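Local coordinates for protein phage related exonuclease (Haemophilus somnus 129PT, PDB 3K93) that probably acts as a metal-dependent exonuclease of phage origin, degrading DNA with a nuclease core of the PD-(D/E)XK type, at residues Q70-S75 against I110-S115; D156-P161 against R187-V192; C150-I155 against I193-N198. One frame throughout, in Å; residues are numbered along the deposited sequence.

Contact 1. Residues Q70-S75 against I110-S115. With NA (sodium ion), chain B.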
loop_
_atom_site.group_PDB
_atom_site.type_symbol
_atom_site.label_atom_id
_atom_site.label_comp_id
_atom_site.label_asym_id
_atom_site.label_seq_id
_atom_site.Cartn_x
_atom_site.Cartn_y
_atom_site.Cartn_z
ATOM N N GLN A 70 -10.545 30.303 -10.032
ATOM C CA GLN A 70 -11.525 29.651 -10.903
ATOM C C GLN A 70 -12.519 28.779 -10.149
ATOM O O GLN A 70 -13.697 28.771 -10.486
ATOM C CB GLN A 70 -10.843 28.749 -11.903
ATOM C CG GLN A 70 -10.012 29.456 -12.930
ATOM C CD GLN A 70 -9.555 28.518 -14.014
ATOM O OE1 GLN A 70 -10.347 27.698 -14.523
ATOM N NE2 GLN A 70 -8.268 28.635 -14.404
ATOM N N ALA A 71 -12.053 28.031 -9.141
ATOM C CA ALA A 71 -12.960 27.187 -8.368
ATOM C C ALA A 71 -14.010 28.053 -7.664
ATOM O O ALA A 71 -15.200 27.735 -7.699
ATOM C CB ALA A 71 -12.197 26.326 -7.331
ATOM N N ILE A 72 -13.557 29.136 -7.031
ATOM C CA ILE A 72 -14.445 30.007 -6.280
ATOM C C ILE A 72 -15.457 30.682 -7.199
ATOM O O ILE A 72 -16.617 30.813 -6.835
ATOM C CB ILE A 72 -13.665 31.014 -5.435
ATOM C CG1 ILE A 72 -13.011 30.268 -4.266
ATOM C CG2 ILE A 72 -14.595 32.136 -4.909
ATOM C CD1 ILE A 72 -12.046 31.109 -3.476
ATOM N N LYS A 73 -15.031 31.051 -8.407
ATOM C CA LYS A 73 -15.953 31.597 -9.402
ATOM C C LYS A 73 -17.002 30.569 -9.784
ATOM O O LYS A 73 -18.159 30.905 -9.870
ATOM C CB LYS A 73 -15.229 32.146 -10.654
ATOM C CG LYS A 73 -14.703 33.623 -10.493
ATOM N N LEU A 74 -16.629 29.318 -9.982
ATOM C CA LEU A 74 -17.631 28.289 -10.323
ATOM C C LEU A 74 -18.616 28.054 -9.144
ATOM O O LEU A 74 -19.835 27.872 -9.337
ATOM C CB LEU A 74 -16.948 26.983 -10.730
ATOM C CG LEU A 74 -17.843 25.802 -11.157
ATOM C CD1 LEU A 74 -18.835 26.176 -12.278
ATOM C CD2 LEU A 74 -17.007 24.590 -11.582
ATOM N N SER A 75 -18.077 28.065 -7.935
ATOM C CA SER A 75 -18.903 27.959 -6.726
ATOM C C SER A 75 -19.927 29.054 -6.703
ATOM O O SER A 75 -21.070 28.798 -6.384
ATOM C CB SER A 75 -18.046 28.008 -5.455
ATOM O OG SER A 75 -17.283 26.830 -5.328
ATOM N N ILE A 110 -18.337 27.263 2.218
ATOM C CA ILE A 110 -18.086 26.482 1.027
ATOM C C ILE A 110 -16.628 26.190 0.954
ATOM O O ILE A 110 -15.823 27.050 1.280
ATOM C CB ILE A 110 -18.530 27.194 -0.247
ATOM C CG1 ILE A 110 -20.033 27.439 -0.216
ATOM C CG2 ILE A 110 -18.212 26.319 -1.475
ATOM C CD1 ILE A 110 -20.503 28.565 -1.187
ATOM N N ASP A 111 -16.300 24.972 0.551
ATOM C CA ASP A 111 -14.942 24.546 0.321
ATOM C C ASP A 111 -14.818 23.910 -1.088
ATOM O O ASP A 111 -15.614 23.039 -1.464
ATOM C CB ASP A 111 -14.513 23.524 1.384
ATOM C CG ASP A 111 -12.994 23.431 1.513
ATOM O OD1 ASP A 111 -12.368 22.748 0.668
ATOM O OD2 ASP A 111 -12.397 24.080 2.419
ATOM N N THR A 112 -13.824 24.353 -1.849
ATOM C CA THR A 112 -13.578 23.840 -3.170
ATOM C C THR A 112 -12.461 22.772 -3.120
ATOM O O THR A 112 -11.413 22.989 -2.503
ATOM C CB THR A 112 -13.137 24.965 -4.117
ATOM O OG1 THR A 112 -11.957 25.589 -3.598
ATOM C CG2 THR A 112 -14.239 26.001 -4.316
ATOM N N LYS A 113 -12.689 21.633 -3.761
ATOM C CA LYS A 113 -11.699 20.583 -3.882
ATOM C C LYS A 113 -11.476 20.344 -5.383
ATOM O O LYS A 113 -12.366 19.848 -6.072
ATOM C CB LYS A 113 -12.214 19.300 -3.220
ATOM C CG LYS A 113 -12.723 19.510 -1.762
ATOM C CD LYS A 113 -11.590 19.806 -0.812
ATOM C CE LYS A 113 -12.107 19.838 0.618
ATOM N NZ LYS A 113 -11.088 20.323 1.561
ATOM N N CYS A 114 -10.278 20.701 -5.862
ATOM C CA CYS A 114 -9.937 20.623 -7.287
ATOM C C CYS A 114 -9.370 19.265 -7.599
ATOM O O CYS A 114 -8.208 19.030 -7.382
ATOM C CB CYS A 114 -8.900 21.707 -7.643
ATOM S SG CYS A 114 -9.632 23.349 -7.629
ATOM N N SER A 115 -10.197 18.370 -8.119
ATOM C CA SER A 115 -9.757 17.017 -8.453
ATOM C C SER A 115 -8.609 16.995 -9.480
ATOM O O SER A 115 -8.549 17.845 -10.387
ATOM C CB SER A 115 -10.928 16.216 -8.997
ATOM O OG SER A 115 -12.057 16.320 -8.137
HETATM NA NA NA B . -10.341 23.773 -0.496
HETATM O O HOH W 1 -9.685 23.615 2.048
HETATM O O HOH W 2 -8.924 25.668 -1.686
HETATM O O HOH W 3 -8.777 22.067 -0.688
#
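Thr112 presses its side chain against the turn of helix carrying Ala71 and Ser75, where helix 70-75 passes over strand 110-114 at 127° between their chain directions. Its CB lies 3.6 Å from Ala71 CB. OG1 sits between the backbone N and the carbonyl carbon (chi1 58°) and also borders the Ala71 methyl. That rotamer sends CG2 back beside the Thr112 backbone N, toward Ser75 and Ala71: it meets Ser75 OG at 3.3 Å and lies 3.7 Å from Ala71 CB. Ser75 OG also faces Ile110 CG2, and its polar partner is the carboxylate of Asp156 on the next strand. Farther along, Cys114 SG meets Ala71 CB at 3.9 Å; no hydrogen bond joins helix and strand here.

The sequence Asp111-Thr112-Lys113, with Asp100 upstream, matches the signature of PD-(D/E)XK nucleases, which fits the metal found here. While Thr112 turns toward the helix, Asp111 and Lys113 point away from it. The sodium ion is coordinated by Asp111 OD1, by Thr112 O at a sodium-to-oxygen distance of 2.4 Å, by Asp100 and by three waters. One of these waters donates a hydrogen bond to Asp111 OD2. Lys113 NZ lies 2.9 Å from Asp111 OD1, a salt bridge whose hydrogen bond is weak; Gln140 takes a second bond from NZ.

Contact 2. Residues D156-P161 against R187-V192; sequences DFVLFP and RRITTV
Asp156-Val158 pairs with Ile189-Thr191 as antiparallel strands, their directions 159° apart, with Phe157 and Thr190 forming the hydrogen-bonded pair: Phe157 N reaches Thr190 O, and Thr190 N reaches Phe157 O, each at 2.9 Å. Leu159 N to Arg188 O carries the ladder one step further.

On one face Asp156 and Thr191 lie side by side, and Thr191 OG1 donates to Asp156 OD1 at 2.6 Å from above the carboxylate plane. The other oxygen, OD2, touches Ile189 CD1 but takes its polar partners from helix 68-79, Arg79 and Ser75. Val158 CG1 packs alongside Ile189 CG1 at 3.8 Å. On the face of Phe157 and Thr190, the Phe157 ring turns its edge to Val192, Phe157 CE2 lying 4.0 Å from Val192 CG2. Arg188 crosses Leu159 at about a right angle; Arg188 NH1 gives Leu159 O a 2.6 Å bond lying close to the guanidinium plane, while NE is held by Ile183 O.

Strand 189-195 is thus the outermost strand of the mixed four-stranded sheet within this chain, antiparallel to strand 152-158, consistent with the central sheet of a PD-(D/E)XK nuclease.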
loop_
_atom_site.group_PDB
_atom_site.type_symbol
_atom_site.label_atom_id
_atom_site.label_comp_id
_atom_site.label_asym_id
_atom_site.label_seq_id
_atom_site.Cartn_x
_atom_site.Cartn_y
_atom_site.Cartn_z
ATOM N N ASP A 156 -17.609 21.566 -2.609
ATOM C CA ASP A 156 -17.688 21.568 -4.078
ATOM C C ASP A 156 -16.459 20.845 -4.659
ATOM O O ASP A 156 -15.362 21.414 -4.724
ATOM C CB ASP A 156 -17.683 23.015 -4.587
ATOM C CG ASP A 156 -19.045 23.718 -4.459
ATOM O OD1 ASP A 156 -20.073 23.104 -4.058
ATOM O OD2 ASP A 156 -19.078 24.909 -4.813
ATOM N N PHE A 157 -16.633 19.586 -5.046
ATOM C CA PHE A 157 -15.636 18.848 -5.807
ATOM C C PHE A 157 -15.757 19.355 -7.244
ATOM O O PHE A 157 -16.830 19.259 -7.830
ATOM C CB PHE A 157 -15.934 17.359 -5.780
ATOM C CG PHE A 157 -15.731 16.740 -4.448
ATOM C CD1 PHE A 157 -14.464 16.401 -4.023
ATOM C CD2 PHE A 157 -16.794 16.477 -3.620
ATOM C CE1 PHE A 157 -14.270 15.825 -2.789
ATOM C CE2 PHE A 157 -16.597 15.891 -2.383
ATOM C CZ PHE A 157 -15.348 15.582 -1.966
ATOM N N VAL A 158 -14.641 19.875 -7.782
ATOM C CA VAL A 158 -14.605 20.496 -9.096
ATOM C C VAL A 158 -13.442 19.961 -9.933
ATOM O O VAL A 158 -12.291 19.870 -9.452
ATOM C CB VAL A 158 -14.532 22.024 -8.980
ATOM C CG1 VAL A 158 -15.846 22.566 -8.437
ATOM C CG2 VAL A 158 -13.381 22.446 -8.096
ATOM N N LEU A 159 -13.742 19.573 -11.173
ATOM C CA LEU A 159 -12.749 19.061 -12.125
ATOM C C LEU A 159 -12.534 20.077 -13.223
ATOM O O LEU A 159 -13.451 20.349 -14.030
ATOM C CB LEU A 159 -13.214 17.732 -12.764
ATOM C CG LEU A 159 -12.218 17.139 -13.760
ATOM C CD1 LEU A 159 -10.854 16.832 -13.091
ATOM C CD2 LEU A 159 -12.790 15.880 -14.504
ATOM N N PHE A 160 -11.330 20.647 -13.249
ATOM C CA PHE A 160 -10.895 21.473 -14.339
ATOM C C PHE A 160 -9.764 20.728 -15.029
ATOM O O PHE A 160 -9.136 19.856 -14.421
ATOM C CB PHE A 160 -10.308 22.804 -13.809
ATOM C CG PHE A 160 -11.299 23.677 -13.077
ATOM C CD1 PHE A 160 -12.287 24.355 -13.771
ATOM C CD2 PHE A 160 -11.220 23.849 -11.708
ATOM C CE1 PHE A 160 -13.197 25.158 -13.120
ATOM C CE2 PHE A 160 -12.149 24.689 -11.040
ATOM C CZ PHE A 160 -13.133 25.335 -11.760
ATOM N N PRO A 161 -9.441 21.120 -16.250
ATOM C CA PRO A 161 -8.224 20.592 -16.874
ATOM C C PRO A 161 -6.997 20.904 -16.057
ATOM O O PRO A 161 -6.936 21.964 -15.427
ATOM C CB PRO A 161 -8.139 21.342 -18.209
ATOM C CG PRO A 161 -9.401 22.000 -18.391
ATOM C CD PRO A 161 -10.108 22.116 -17.094
ATOM N N ARG A 187 -21.376 19.371 -15.460
ATOM C CA ARG A 187 -21.192 17.983 -14.992
ATOM C C ARG A 187 -19.897 17.741 -14.211
ATOM O O ARG A 187 -19.672 16.622 -13.696
ATOM C CB ARG A 187 -21.256 17.009 -16.159
ATOM C CG ARG A 187 -22.698 16.840 -16.704
ATOM C CD ARG A 187 -22.689 16.206 -18.038
ATOM N NE ARG A 187 -24.034 16.107 -18.604
ATOM C CZ ARG A 187 -24.322 15.493 -19.750
ATOM N NH1 ARG A 187 -23.364 14.923 -20.474
ATOM N NH2 ARG A 187 -25.574 15.447 -20.180
ATOM N N ARG A 188 -19.060 18.768 -14.111
ATOM C CA ARG A 188 -17.762 18.630 -13.452
ATOM C C ARG A 188 -17.719 19.270 -12.069
ATOM O O ARG A 188 -16.647 19.476 -11.533
ATOM C CB ARG A 188 -16.648 19.177 -14.354
ATOM C CG ARG A 188 -16.364 18.232 -15.493
ATOM C CD ARG A 188 -15.181 18.672 -16.345
ATOM N NE ARG A 188 -15.528 19.734 -17.286
ATOM C CZ ARG A 188 -15.072 20.985 -17.259
ATOM N NH1 ARG A 188 -14.229 21.413 -16.328
ATOM N NH2 ARG A 188 -15.474 21.846 -18.186
ATOM N N ILE A 189 -18.887 19.603 -11.510
ATOM C CA ILE A 189 -18.985 20.035 -10.116
ATOM C C ILE A 189 -19.951 19.080 -9.440
ATOM O O ILE A 189 -21.038 18.872 -9.942
ATOM C CB ILE A 189 -19.395 21.556 -9.958
ATOM C CG1 ILE A 189 -19.561 21.913 -8.474
ATOM C CG2 ILE A 189 -20.630 21.890 -10.728
ATOM C CD1 ILE A 189 -19.614 23.415 -8.190
ATOM N N THR A 190 -19.538 18.480 -8.332
ATOM C CA THR A 190 -20.414 17.684 -7.498
ATOM C C THR A 190 -20.276 18.210 -6.098
ATOM O O THR A 190 -19.149 18.315 -5.585
ATOM C CB THR A 190 -20.062 16.184 -7.520
ATOM O OG1 THR A 190 -20.145 15.706 -8.861
ATOM C CG2 THR A 190 -21.049 15.348 -6.648
ATOM N N THR A 191 -21.421 18.553 -5.483
ATOM C CA THR A 191 -21.460 19.210 -4.172
ATOM C C THR A 191 -21.984 18.249 -3.094
ATOM O O THR A 191 -22.946 17.547 -3.349
ATOM C CB THR A 191 -22.358 20.463 -4.201
ATOM O OG1 THR A 191 -21.784 21.437 -5.080
ATOM C CG2 THR A 191 -22.456 21.089 -2.802
ATOM N N VAL A 192 -21.329 18.196 -1.927
ATOM C CA VAL A 192 -21.801 17.404 -0.787
ATOM C C VAL A 192 -22.132 18.380 0.357
ATOM O O VAL A 192 -21.327 19.223 0.687
ATOM C CB VAL A 192 -20.752 16.392 -0.325
ATOM C CG1 VAL A 192 -21.203 15.657 0.986
ATOM C CG2 VAL A 192 -20.442 15.385 -1.439
#

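Contact 3. Residues C150-I155 against I193-N198; sequences CDQAQI and IIQRDN
The outer ladder of the mixed four-stranded sheet continues where Gln152-Gln154 pairs antiparallel with Ile193-Gln195. Ala153 and Ile194 are its hydrogen-bonded pair: Ala153 N donates to Ile194 O at 3.0 Å, and Ile194 N to Ala153 O at 2.8 Å. Beyond the strands proper, Arg196 N bonds to Asp151 O.

The Arg196 side chain then ties the residues leading into strand 152-158 to the end of strand 189-195. CG is anti to the backbone N (chi1 179°), and the chain stays extended to NE as it runs past the Cys150 carbonyl. NH1 closes on Cys150 O at 2.8 Å, with that oxygen at the guanidinium edge, near its plane. Arg196 NE points to Asn198 OD1 instead, 2.8 Å away and on a lone pair of the amide oxygen, so two different acceptors fix the rotation of the flat group.

On the face of Gln152 and Gln154, Gln152 NE2 touches Ile193 CG2 at 3.7 Å. Gln152 and Gln195 lie side by side, their amide planes 59° apart, with no hydrogen bond between them. The Gln154 side chain lies beside that of Ile193, CG facing CG1. On the face of Ala153 and Ile194 the contact is between apolar side chains: those of Ile155 and Ile194 cross obliquely, CD1 of Ile155 3.9 Å from CG1 of Ile194.

Helix 137-148 packs on this face, with Met141 against Ala153 and Ile155, and Gln142 against Ile194. Strand 108-114 flanks strand 152-158 on its other side, and Asp197 forms the N-cap of the long helix 198-221.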
loop_
_atom_site.group_PDB
_atom_site.type_symbol
_atom_site.label_atom_id
_atom_site.label_comp_id
_atom_site.label_asym_id
_atom_site.label_seq_id
_atom_site.Cartn_x
_atom_site.Cartn_y
_atom_site.Cartn_z
ATOM N N CYS A 150 -21.322 28.663 11.771
ATOM C CA CYS A 150 -22.201 28.348 10.643
ATOM C C CYS A 150 -22.988 27.088 10.897
ATOM O O CYS A 150 -22.588 26.211 11.667
ATOM C CB CYS A 150 -21.388 28.156 9.345
ATOM S SG CYS A 150 -20.728 29.696 8.637
ATOM N N ASP A 151 -24.104 26.996 10.188
ATOM C CA ASP A 151 -25.035 25.876 10.282
ATOM C C ASP A 151 -24.825 24.830 9.228
ATOM O O ASP A 151 -25.252 23.704 9.423
ATOM C CB ASP A 151 -26.491 26.377 10.179
ATOM C CG ASP A 151 -26.913 27.150 11.399
ATOM O OD1 ASP A 151 -26.276 26.965 12.473
ATOM O OD2 ASP A 151 -27.866 27.945 11.274
ATOM N N GLN A 152 -24.224 25.197 8.104
ATOM C CA GLN A 152 -23.956 24.216 7.065
ATOM C C GLN A 152 -22.691 24.506 6.286
ATOM O O GLN A 152 -22.171 25.603 6.340
ATOM C CB GLN A 152 -25.179 23.964 6.161
ATOM C CG GLN A 152 -25.524 24.987 5.122
ATOM C CD GLN A 152 -26.311 24.348 3.919
ATOM O OE1 GLN A 152 -25.995 24.611 2.766
ATOM N NE2 GLN A 152 -27.302 23.487 4.212
ATOM N N ALA A 153 -22.193 23.464 5.628
ATOM C CA ALA A 153 -21.011 23.502 4.773
ATOM C C ALA A 153 -21.360 22.744 3.496
ATOM O O ALA A 153 -22.141 21.787 3.529
ATOM C CB ALA A 153 -19.787 22.822 5.463
ATOM N N GLN A 154 -20.793 23.186 2.387
ATOM C CA GLN A 154 -20.947 22.509 1.143
ATOM C C GLN A 154 -19.587 22.320 0.523
ATOM O O GLN A 154 -18.864 23.275 0.339
ATOM C CB GLN A 154 -21.882 23.319 0.232
ATOM C CG GLN A 154 -23.304 23.424 0.763
ATOM C CD GLN A 154 -24.174 24.212 -0.137
ATOM O OE1 GLN A 154 -23.906 24.312 -1.320
ATOM N NE2 GLN A 154 -25.228 24.795 0.408
ATOM N N ILE A 155 -19.239 21.077 0.221
ATOM C CA ILE A 155 -17.945 20.751 -0.369
ATOM C C ILE A 155 -18.197 20.653 -1.854
ATOM O O ILE A 155 -18.951 19.790 -2.300
ATOM C CB ILE A 155 -17.410 19.406 0.148
ATOM C CG1 ILE A 155 -17.276 19.411 1.663
ATOM C CG2 ILE A 155 -16.082 19.062 -0.492
ATOM C CD1 ILE A 155 -17.262 18.004 2.279
ATOM N N ILE A 193 -23.324 18.274 0.917
ATOM C CA ILE A 193 -23.809 19.203 1.932
ATOM C C ILE A 193 -23.580 18.533 3.276
ATOM O O ILE A 193 -24.007 17.416 3.472
ATOM C CB ILE A 193 -25.357 19.474 1.761
ATOM C CG1 ILE A 193 -25.658 20.098 0.394
ATOM C CG2 ILE A 193 -25.882 20.380 2.853
ATOM C CD1 ILE A 193 -27.188 20.057 -0.023
ATOM N N ILE A 194 -22.895 19.207 4.190
ATOM C CA ILE A 194 -22.647 18.686 5.530
ATOM C C ILE A 194 -23.391 19.578 6.536
ATOM O O ILE A 194 -23.164 20.784 6.547
ATOM C CB ILE A 194 -21.127 18.716 5.868
ATOM C CG1 ILE A 194 -20.285 18.004 4.789
ATOM C CG2 ILE A 194 -20.879 18.064 7.211
ATOM C CD1 ILE A 194 -20.463 16.480 4.743
ATOM N N GLN A 195 -24.282 18.997 7.354
ATOM C CA GLN A 195 -24.987 19.750 8.380
ATOM C C GLN A 195 -24.076 19.887 9.606
ATOM O O GLN A 195 -23.350 18.968 9.913
ATOM C CB GLN A 195 -26.296 19.046 8.804
ATOM C CG GLN A 195 -27.361 18.882 7.707
ATOM C CD GLN A 195 -27.718 20.204 7.051
ATOM O OE1 GLN A 195 -27.718 21.250 7.704
ATOM N NE2 GLN A 195 -27.997 20.170 5.757
ATOM N N ARG A 196 -24.125 21.034 10.290
ATOM C CA ARG A 196 -23.406 21.226 11.566
ATOM C C ARG A 196 -23.850 20.135 12.511
ATOM O O ARG A 196 -25.007 19.833 12.559
ATOM C CB ARG A 196 -23.774 22.566 12.178
ATOM C CG ARG A 196 -23.100 22.856 13.501
ATOM C CD ARG A 196 -23.699 24.066 14.158
ATOM N NE ARG A 196 -22.908 24.422 15.336
ATOM C CZ ARG A 196 -21.870 25.253 15.345
ATOM N NH1 ARG A 196 -21.481 25.912 14.257
ATOM N NH2 ARG A 196 -21.234 25.470 16.493
ATOM N N ASP A 197 -22.934 19.524 13.237
ATOM C CA ASP A 197 -23.297 18.456 14.159
ATOM C C ASP A 197 -22.533 18.705 15.422
ATOM O O ASP A 197 -21.342 18.383 15.501
ATOM C CB ASP A 197 -22.952 17.096 13.549
ATOM C CG ASP A 197 -23.210 15.918 14.499
ATOM O OD1 ASP A 197 -23.441 16.119 15.719
ATOM O OD2 ASP A 197 -23.149 14.768 14.001
ATOM N N ASN A 198 -23.226 19.297 16.408
ATOM C CA ASN A 198 -22.610 19.698 17.690
ATOM C C ASN A 198 -22.014 18.547 18.490
ATOM O O ASN A 198 -21.063 18.752 19.225
ATOM C CB ASN A 198 -23.599 20.501 18.565
ATOM C CG ASN A 198 -23.987 21.837 17.927
ATOM O OD1 ASN A 198 -23.168 22.495 17.290
ATOM N ND2 ASN A 198 -25.242 22.216 18.066
#

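In the fold
Contact 1 comes first along the chain. Contacts 2 and 3 follow and share strands 152-158 and 189-195: contact 3 takes the start of the first and the end of the second, so its segments enclose those of contact 2. The centres of contacts 2 and 3 are about 18 Å apart, joined by a probable bond between Val192 O and Ile155 N. Contact 1 lies about 8 Å from contact 2 and 17 Å from contact 3, centre to centre; it meets both through strand 108-114, and contact 2 also through helix 68-79. One sheet holds the sodium-binding strand and the outer strand, with helix 68-79 packed against it, consistent with a PD-(D/E)XK nuclease core.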